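Local structure of DUF4848 domain-containing protein (Bacteroides thetaiotaomicron, 4LB8) at residues 92-95 / 96-100; 109-112 / 113-117; 157-160 / 161-164. The protein is of unknown function but belongs to the DUF4848 family and is probably an exported lipoprotein. All coordinates share one frame; numbering follows the deposited sequence.

Contact 1 (92-95 / 96-100)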
ATOM      1  N   GLU A  92      -2.406  24.017  16.215  1.00 56.71           N
ATOM      2  CA  GLU A  92      -1.834  23.706  17.532  1.00 57.79           C
ATOM      3  C   GLU A  92      -2.870  23.987  18.611  1.00 62.35           C
ATOM      4  O   GLU A  92      -3.029  23.187  19.546  1.00 61.69           O
ATOM      5  CB  GLU A  92      -0.538  24.495  17.816  1.00 61.26           C
ATOM      6  CG  GLU A  92       0.731  23.831  17.292  1.00 78.22           C
ATOM      7  CD  GLU A  92       1.047  22.429  17.792  1.00107.27           C
ATOM      8  OE1 GLU A  92       1.344  22.286  19.000  1.00107.72           O
ATOM      9  OE2 GLU A  92       1.029  21.482  16.969  1.00 98.75           O
ATOM     10  N   LYS A  93      -3.607  25.108  18.444  1.00 59.20           N
ATOM     11  CA  LYS A  93      -4.669  25.558  19.347  1.00 59.33           C
ATOM     12  C   LYS A  93      -5.848  24.582  19.245  1.00 60.90           C
ATOM     13  O   LYS A  93      -6.363  24.154  20.275  1.00 61.13           O
ATOM     14  CB  LYS A  93      -5.067  27.017  19.038  1.00 63.70           C
ATOM     15  CG  LYS A  93      -3.941  27.998  19.388  1.00 79.69           C
ATOM     16  CD  LYS A  93      -4.179  29.432  18.922  1.00 93.28           C
ATOM     17  CE  LYS A  93      -3.250  30.434  19.588  1.00104.17           C
ATOM     18  NZ  LYS A  93      -1.857  30.365  19.063  1.00113.26           N
ATOM     19  N   TYR A  94      -6.200  24.156  18.010  1.00 54.71           N
ATOM     20  CA  TYR A  94      -7.232  23.157  17.710  1.00 51.99           C
ATOM     21  C   TYR A  94      -6.942  21.815  18.430  1.00 54.93           C
ATOM     22  O   TYR A  94      -7.827  21.300  19.123  1.00 53.84           O
ATOM     23  CB  TYR A  94      -7.324  22.943  16.188  1.00 51.24           C
ATOM     24  CG  TYR A  94      -8.279  21.854  15.743  1.00 49.99           C
ATOM     25  CD1 TYR A  94      -9.628  22.126  15.524  1.00 51.38           C
ATOM     26  CD2 TYR A  94      -7.821  20.562  15.483  1.00 48.75           C
ATOM     27  CE1 TYR A  94     -10.502  21.133  15.088  1.00 49.73           C
ATOM     28  CE2 TYR A  94      -8.689  19.556  15.060  1.00 47.68           C
ATOM     29  CZ  TYR A  94     -10.023  19.851  14.844  1.00 51.30           C
ATOM     30  OH  TYR A  94     -10.859  18.866  14.383  1.00 44.32           O
ATOM     31  N   LYS A  95      -5.719  21.243  18.240  1.00 51.12           N
ATOM     32  CA  LYS A  95      -5.297  19.986  18.874  1.00 48.96           C
ATOM     33  C   LYS A  95      -5.418  20.099  20.390  1.00 57.34           C
ATOM     34  O   LYS A  95      -6.114  19.284  20.980  1.00 57.81           O
ATOM     35  CB  LYS A  95      -3.876  19.628  18.478  1.00 48.32           C
ATOM     36  CG  LYS A  95      -3.752  19.086  17.081  1.00 40.16           C
ATOM     37  CD  LYS A  95      -2.309  18.641  16.793  1.00 46.61           C
ATOM     38  CE  LYS A  95      -2.089  17.153  16.971  1.00 57.79           C
ATOM     39  NZ  LYS A  95      -0.768  16.711  16.439  1.00 65.99           N
ATOM     40  N   HIS A  96      -4.851  21.166  21.008  1.00 56.03           N
ATOM     41  CA  HIS A  96      -4.966  21.405  22.446  1.00 57.49           C
ATOM     42  C   HIS A  96      -6.441  21.345  22.902  1.00 59.22           C
ATOM     43  O   HIS A  96      -6.739  20.721  23.926  1.00 58.88           O
ATOM     44  CB  HIS A  96      -4.333  22.757  22.833  1.00 61.78           C
ATOM     45  CG  HIS A  96      -4.518  23.102  24.287  1.00 68.01           C
ATOM     46  ND1 HIS A  96      -3.676  22.587  25.271  1.00 70.79           N
ATOM     47  CD2 HIS A  96      -5.484  23.840  24.892  1.00 71.68           C
ATOM     48  CE1 HIS A  96      -4.145  23.041  26.426  1.00 71.40           C
ATOM     49  NE2 HIS A  96      -5.234  23.796  26.253  1.00 72.22           N
ATOM     50  N   LYS A  97      -7.350  21.976  22.128  1.00 53.70           N
ATOM     51  CA  LYS A  97      -8.786  22.053  22.382  1.00 52.24           C
ATOM     52  C   LYS A  97      -9.464  20.666  22.393  1.00 56.97           C
ATOM     53  O   LYS A  97     -10.227  20.389  23.320  1.00 57.70           O
ATOM     54  CB  LYS A  97      -9.468  22.972  21.340  1.00 53.07           C
ATOM     55  CG  LYS A  97     -10.970  23.179  21.575  1.00 50.25           C
ATOM     56  CD  LYS A  97     -11.612  24.144  20.586  1.00 54.94           C
ATOM     57  CE  LYS A  97     -13.091  24.341  20.871  1.00 55.54           C
ATOM     58  NZ  LYS A  97     -13.745  25.268  19.902  1.00 63.44           N
ATOM     59  N   TYR A  98      -9.190  19.812  21.378  1.00 52.49           N
ATOM     60  CA  TYR A  98      -9.835  18.506  21.179  1.00 50.67           C
ATOM     61  C   TYR A  98      -9.002  17.263  21.564  1.00 52.30           C
ATOM     62  O   TYR A  98      -9.575  16.187  21.676  1.00 49.57           O
ATOM     63  CB  TYR A  98     -10.246  18.371  19.692  1.00 51.31           C
ATOM     64  CG  TYR A  98     -11.320  19.356  19.290  1.00 54.29           C
ATOM     65  CD1 TYR A  98     -12.642  19.176  19.685  1.00 55.90           C
ATOM     66  CD2 TYR A  98     -11.009  20.492  18.543  1.00 56.13           C
ATOM     67  CE1 TYR A  98     -13.629  20.113  19.367  1.00 57.46           C
ATOM     68  CE2 TYR A  98     -11.988  21.434  18.216  1.00 57.62           C
ATOM     69  CZ  TYR A  98     -13.297  21.240  18.632  1.00 63.28           C
ATOM     70  OH  TYR A  98     -14.279  22.138  18.292  1.00 63.36           O
ATOM     71  N   GLY A  99      -7.690  17.420  21.743  1.00 50.27           N
ATOM     72  CA  GLY A  99      -6.732  16.350  22.021  1.00 49.36           C
ATOM     73  C   GLY A  99      -6.848  15.554  23.301  1.00 54.29           C
ATOM     74  O   GLY A  99      -6.052  14.636  23.506  1.00 54.14           O
ATOM     75  N   ASP A 100      -7.837  15.868  24.154  1.00 51.87           N
ATOM     76  CA  ASP A 100      -8.097  15.149  25.394  1.00 52.02           C
ATOM     77  C   ASP A 100      -9.299  14.196  25.224  1.00 53.93           C
ATOM     78  O   ASP A 100      -9.133  12.980  25.424  1.00 54.34           O
ATOM     79  CB  ASP A 100      -8.284  16.127  26.551  1.00 55.85           C
ATOM     80  CG  ASP A 100      -6.941  16.677  26.981  1.00 78.96           C
ATOM     81  OD1 ASP A 100      -6.377  17.527  26.240  1.00 83.12           O
ATOM     82  OD2 ASP A 100      -6.389  16.169  27.978  1.00 86.58           O
TER

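Contact 2 (109-112 / 113-117)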
ATOM      1  N   ALA A 109       1.289  12.015  10.148  1.00 44.94           N
ATOM      2  CA  ALA A 109       1.137  13.417  10.582  1.00 44.84           C
ATOM      3  C   ALA A 109       0.453  14.318   9.547  1.00 46.37           C
ATOM      4  O   ALA A 109       0.154  15.473   9.870  1.00 46.67           O
ATOM      5  CB  ALA A 109       2.486  14.005  10.954  1.00 46.49           C
ATOM      6  N   THR A 110       0.178  13.799   8.331  1.00 41.21           N
ATOM      7  CA  THR A 110      -0.559  14.521   7.284  1.00 40.97           C
ATOM      8  C   THR A 110      -2.066  14.302   7.489  1.00 44.85           C
ATOM      9  O   THR A 110      -2.883  15.010   6.886  1.00 45.21           O
ATOM     10  CB  THR A 110      -0.092  14.138   5.870  1.00 45.86           C
ATOM     11  OG1 THR A 110      -0.411  12.777   5.596  1.00 43.33           O
ATOM     12  CG2 THR A 110       1.395  14.386   5.657  1.00 41.15           C
ATOM     13  N   ASP A 111      -2.433  13.332   8.359  1.00 39.97           N
ATOM     14  CA  ASP A 111      -3.826  13.060   8.696  1.00 38.95           C
ATOM     15  C   ASP A 111      -4.151  13.939   9.891  1.00 41.50           C
ATOM     16  O   ASP A 111      -3.743  13.672  11.027  1.00 38.48           O
ATOM     17  CB  ASP A 111      -4.063  11.570   8.950  1.00 39.89           C
ATOM     18  CG  ASP A 111      -5.385  11.214   9.604  1.00 40.87           C
ATOM     19  OD1 ASP A 111      -6.329  12.041   9.542  1.00 38.19           O
ATOM     20  OD2 ASP A 111      -5.477  10.114  10.181  1.00 45.72           O
ATOM     21  N   LEU A 112      -4.888  15.015   9.590  1.00 39.24           N
ATOM     22  CA  LEU A 112      -5.234  16.108  10.484  1.00 38.45           C
ATOM     23  C   LEU A 112      -6.393  15.873  11.395  1.00 41.95           C
ATOM     24  O   LEU A 112      -6.525  16.614  12.372  1.00 41.09           O
ATOM     25  CB  LEU A 112      -5.588  17.336   9.636  1.00 38.56           C
ATOM     26  CG  LEU A 112      -4.574  17.808   8.650  1.00 41.69           C
ATOM     27  CD1 LEU A 112      -5.105  18.985   7.930  1.00 42.93           C
ATOM     28  CD2 LEU A 112      -3.247  18.136   9.330  1.00 41.96           C
ATOM     29  N   SER A 113      -7.292  14.939  11.032  1.00 40.15           N
ATOM     30  CA  SER A 113      -8.575  14.681  11.707  1.00 39.44           C
ATOM     31  C   SER A 113      -8.495  14.119  13.117  1.00 42.82           C
ATOM     32  O   SER A 113      -7.732  13.182  13.362  1.00 42.94           O
ATOM     33  CB  SER A 113      -9.427  13.739  10.868  1.00 39.86           C
ATOM     34  OG  SER A 113      -9.964  14.466   9.782  1.00 44.28           O
ATOM     35  N   PRO A 114      -9.339  14.627  14.048  1.00 40.48           N
ATOM     36  CA  PRO A 114      -9.399  14.003  15.388  1.00 39.34           C
ATOM     37  C   PRO A 114     -10.166  12.694  15.302  1.00 41.02           C
ATOM     38  O   PRO A 114     -10.987  12.529  14.403  1.00 40.27           O
ATOM     39  CB  PRO A 114     -10.150  15.038  16.240  1.00 41.79           C
ATOM     40  CG  PRO A 114     -11.020  15.768  15.284  1.00 47.36           C
ATOM     41  CD  PRO A 114     -10.350  15.703  13.906  1.00 43.09           C
ATOM     42  N   TYR A 115      -9.902  11.772  16.221  1.00 38.39           N
ATOM     43  CA  TYR A 115     -10.552  10.458  16.276  1.00 37.77           C
ATOM     44  C   TYR A 115     -11.193  10.182  17.616  1.00 41.68           C
ATOM     45  O   TYR A 115     -10.690  10.644  18.652  1.00 41.40           O
ATOM     46  CB  TYR A 115      -9.527   9.352  16.003  1.00 38.41           C
ATOM     47  CG  TYR A 115      -9.098   9.277  14.561  1.00 41.53           C
ATOM     48  CD1 TYR A 115      -9.784   8.477  13.651  1.00 42.61           C
ATOM     49  CD2 TYR A 115      -8.001  10.010  14.096  1.00 42.26           C
ATOM     50  CE1 TYR A 115      -9.379   8.382  12.322  1.00 40.97           C
ATOM     51  CE2 TYR A 115      -7.609   9.947  12.761  1.00 42.62           C
ATOM     52  CZ  TYR A 115      -8.297   9.128  11.879  1.00 50.49           C
ATOM     53  OH  TYR A 115      -7.931   9.049  10.558  1.00 55.39           O
ATOM     54  N   SER A 116     -12.265   9.360  17.607  1.00 37.80           N
ATOM     55  CA  SER A 116     -12.900   8.882  18.846  1.00 37.18           C
ATOM     56  C   SER A 116     -11.920   7.908  19.497  1.00 40.75           C
ATOM     57  O   SER A 116     -11.181   7.222  18.792  1.00 37.80           O
ATOM     58  CB  SER A 116     -14.230   8.193  18.534  1.00 39.67           C
ATOM     59  OG  SER A 116     -15.157   8.137  19.609  1.00 50.06           O
ATOM     60  N   ARG A 117     -11.883   7.874  20.829  1.00 40.78           N
ATOM     61  CA  ARG A 117     -11.043   6.944  21.590  1.00 39.61           C
ATOM     62  C   ARG A 117     -11.811   5.631  21.789  1.00 41.92           C
ATOM     63  O   ARG A 117     -11.209   4.640  22.130  1.00 42.67           O
ATOM     64  CB  ARG A 117     -10.618   7.554  22.934  1.00 36.56           C
ATOM     65  CG  ARG A 117      -9.570   8.644  22.762  1.00 38.79           C
ATOM     66  CD  ARG A 117      -9.181   9.283  24.089  1.00 44.74           C
ATOM     67  NE  ARG A 117      -8.194  10.362  23.937  1.00 45.64           N
ATOM     68  CZ  ARG A 117      -6.881  10.170  23.857  1.00 58.63           C
ATOM     69  NH1 ARG A 117      -6.376   8.941  23.901  1.00 39.65           N
ATOM     70  NH2 ARG A 117      -6.063  11.205  23.703  1.00 50.13           N
TER
HETATM   71  O   HOH W   1      -5.071  12.978  13.302  1.00 40.53           O

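Contact 3 (157-160 / 161-164)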
ATOM      1  N   VAL A 157       1.631  -7.609   7.535  1.00 74.07           N
ATOM      2  CA  VAL A 157       2.596  -6.741   6.856  1.00 71.90           C
ATOM      3  C   VAL A 157       2.113  -6.618   5.404  1.00 68.68           C
ATOM      4  O   VAL A 157       2.365  -5.605   4.738  1.00 67.79           O
ATOM      5  CB  VAL A 157       4.038  -7.344   6.954  1.00 77.38           C
ATOM      6  CG1 VAL A 157       5.077  -6.458   6.254  1.00 77.35           C
ATOM      7  CG2 VAL A 157       4.442  -7.613   8.409  1.00 77.65           C
ATOM      8  N   SER A 158       1.392  -7.672   4.940  1.00 59.84           N
ATOM      9  CA  SER A 158       0.860  -7.812   3.590  1.00 56.64           C
ATOM     10  C   SER A 158      -0.374  -6.952   3.351  1.00 54.85           C
ATOM     11  O   SER A 158      -1.231  -6.807   4.219  1.00 54.25           O
ATOM     12  CB  SER A 158       0.541  -9.273   3.269  1.00 57.85           C
ATOM     13  OG  SER A 158      -0.775  -9.674   3.613  1.00 58.39           O
ATOM     14  N   THR A 159      -0.435  -6.396   2.139  1.00 46.77           N
ATOM     15  CA  THR A 159      -1.535  -5.599   1.635  1.00 44.71           C
ATOM     16  C   THR A 159      -1.968  -6.181   0.274  1.00 45.39           C
ATOM     17  O   THR A 159      -1.230  -6.965  -0.337  1.00 43.86           O
ATOM     18  CB  THR A 159      -1.150  -4.105   1.543  1.00 45.57           C
ATOM     19  OG1 THR A 159      -0.007  -3.941   0.714  1.00 46.53           O
ATOM     20  CG2 THR A 159      -0.893  -3.466   2.890  1.00 39.68           C
ATOM     21  N   ARG A 160      -3.175  -5.812  -0.177  1.00 39.58           N
ATOM     22  CA  ARG A 160      -3.704  -6.171  -1.499  1.00 38.14           C
ATOM     23  C   ARG A 160      -3.004  -5.340  -2.560  1.00 39.89           C
ATOM     24  O   ARG A 160      -2.722  -5.803  -3.653  1.00 37.13           O
ATOM     25  CB  ARG A 160      -5.213  -5.879  -1.538  1.00 35.05           C
ATOM     26  CG  ARG A 160      -5.895  -6.386  -2.776  1.00 37.36           C
ATOM     27  CD  ARG A 160      -7.359  -6.149  -2.659  1.00 38.48           C
ATOM     28  NE  ARG A 160      -8.041  -6.230  -3.946  1.00 45.74           N
ATOM     29  CZ  ARG A 160      -8.487  -7.351  -4.496  1.00 52.17           C
ATOM     30  NH1 ARG A 160      -8.314  -8.515  -3.882  1.00 36.41           N
ATOM     31  NH2 ARG A 160      -9.115  -7.317  -5.662  1.00 39.25           N
ATOM     32  N   SER A 161      -2.764  -4.076  -2.225  1.00 39.09           N
ATOM     33  CA  SER A 161      -2.183  -3.102  -3.125  1.00 38.81           C
ATOM     34  C   SER A 161      -1.271  -2.138  -2.363  1.00 41.82           C
ATOM     35  O   SER A 161      -1.616  -1.768  -1.233  1.00 41.81           O
ATOM     36  CB  SER A 161      -3.304  -2.340  -3.822  1.00 41.55           C
ATOM     37  OG  SER A 161      -2.787  -1.651  -4.946  1.00 57.89           O
ATOM     38  N   SER A 162      -0.105  -1.751  -2.982  1.00 35.21           N
ATOM     39  CA  SER A 162       0.898  -0.781  -2.494  1.00 33.60           C
ATOM     40  C   SER A 162       1.586  -0.112  -3.671  1.00 38.50           C
ATOM     41  O   SER A 162       2.074  -0.789  -4.588  1.00 39.20           O
ATOM     42  CB  SER A 162       1.940  -1.425  -1.590  1.00 36.32           C
ATOM     43  OG  SER A 162       1.379  -1.674  -0.316  1.00 51.84           O
ATOM     44  N   VAL A 163       1.602   1.225  -3.649  1.00 32.64           N
ATOM     45  CA  VAL A 163       2.160   2.061  -4.694  1.00 32.49           C
ATOM     46  C   VAL A 163       3.066   3.071  -4.000  1.00 38.69           C
ATOM     47  O   VAL A 163       2.647   3.665  -3.001  1.00 39.74           O
ATOM     48  CB  VAL A 163       1.034   2.718  -5.541  1.00 35.63           C
ATOM     49  CG1 VAL A 163       1.591   3.619  -6.636  1.00 35.76           C
ATOM     50  CG2 VAL A 163       0.106   1.666  -6.137  1.00 35.21           C
ATOM     51  N   SER A 164       4.329   3.205  -4.473  1.00 33.48           N
ATOM     52  CA  SER A 164       5.309   4.093  -3.855  1.00 32.28           C
ATOM     53  C   SER A 164       5.012   5.548  -4.170  1.00 36.77           C
ATOM     54  O   SER A 164       4.469   5.834  -5.235  1.00 36.39           O
ATOM     55  CB  SER A 164       6.719   3.737  -4.313  1.00 35.09           C
ATOM     56  OG  SER A 164       6.932   3.920  -5.707  1.00 42.02           O
TER

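Contact 1 (92-95 / 96-100)
Y94 and Y98, one turn apart on helix 84-98, bring their rings together on the same side of the helix. The closest carbons are Y94 CE1 and Y98 CE2, at 3.5 Å, and Y98 CD2 lies over one face of the Y94 ring, offset toward its rim. The rings meet obliquely, with centroids 4.9 Å apart and planes at 50°, in an apolar contact between two buried residues. Different first torsions bring the rings together: CG of Y94 is anti to its own N (chi1 175°), whereas CG of Y98 stands beside its N (chi1 -66°), which brings Y98 CD2 back to 3.3 Å from Y94 O. That carbonyl also accepts the i+4 backbone bond from Y98 N, at 3.0 Å, so main chain and rings fix the same pair. H96 N to E92 O (3.1 Å) and K97 N to K93 O (3.0 Å) continue the alpha-helical pattern, and G99 N to K95 O (2.6 Å) brings it to the C-terminal turn. Replacing Y94 by an alanine would probably leave CD2 and CE2 of Y98 without their aromatic neighbour and A70 O without the phenolic hydroxyl that bonds to it. Further out, Y98 OH bonds to E73 OE1, which also forms a salt bridge with K97 NZ. Both rings pack against helix 63-80, Y94 on L74 and I77, Y98 on L66 and A70, while F104 and P114 of the following loop cover Y94 and join two helices to that loop.

Contact 2 (109-112 / 113-117)
S113 opens the second half of an Asx turn closed by a weak bond, in which the D111 carboxylate reaches forward to S113 N: the amide donates to D111 OD1 at 3.4 Å, with an N-H...O angle of 143°. The S113 carbonyl is tied back by a water, which donates to S113 O and to D111 O, 2.7 Å from each, and so bridges the backbone on both sides of L112. P114 turns away from D111 and packs on A70 of helix 63-80, while its carbonyl accepts a hydrogen bond from R208 of the second subunit. Y115 then sends its ring back along the loop toward D111, whose CG is anti to the backbone N, the two side chains arriving from opposite directions. Around them, N105 ND2 bonds to D111 OD2, Q199 NE2 of the second subunit bonds to D111 OD1, and R208 of that subunit makes a cation-pi contact with the Y115 ring. This buried carboxylate therefore links an irregular loop to the subunit interface. Carboxylate and ring planes stand 87° apart, with D111 OD2 in the plane of the ring at its edge; Y115 OH donates to it at 2.7 Å, on the syn side and 19° out of the carboxylate plane.

Contact 3 (157-160 / 161-164)
T159 meets S162 across the bend where a loop enters strand 161-163, and their hydroxyls carry the contact. Just before it, the CB bond of S158 points away from the strand, and its OG bonds to T156 OG1 and, in the second subunit, to D165 OD2 and S167 OG. At T159 the CB bond points toward the strand. OG1 sits between the backbone N and the carbonyl carbon (chi1 57°), a placement that sets it 2.8 Å from S162 OG in a hydrogen bond. The S162 hydroxyl comes to meet it from beside its own backbone N. T159 CB also lies 3.7 Å from S161 O. R160 follows at the corner: its backbone (phi -74°, psi -39°) breaks the extended run between T159 and S161, and its side chain, straight from CG to NE, leads away from the strand toward K177 of its own chain and F285 of the second subunit. Strand 161-163 pairs with strand 171-175 in its own chain and antiparallel with a strand of the second subunit, so the sheet continues through the interface. R175 NH2 donates to T159 OG1, which therefore has both a guanidinium and a hydroxyl partner; this small polar network probably ties the incoming loop to the adjoining strand by direction-dependent bonds beside the packing on the second subunit.

Overall arrangement
Contacts 1 and 2 adjoin, their centres 11 Å apart: Y94 OH lies 3.2 Å from P114 CG, and D100 O probably accepts a hydrogen bond from R117 NE at 3.2 Å. Contact 3 stands apart, about 33 Å from contact 1 and 22 Å from contact 2, centre to centre. The touching residues of contact 2 are all buried; contacts 1 and 3 are partly buried. Chemistry follows place: aromatic carbons and regular backbone bonds on a helix in contact 1, a carboxylate, phenol and water in the irregular loop of contact 2, and paired hydroxyls at a strand entry in contact 3. Contacts 2 and 3 both touch the second subunit, whereas contact 1 does not.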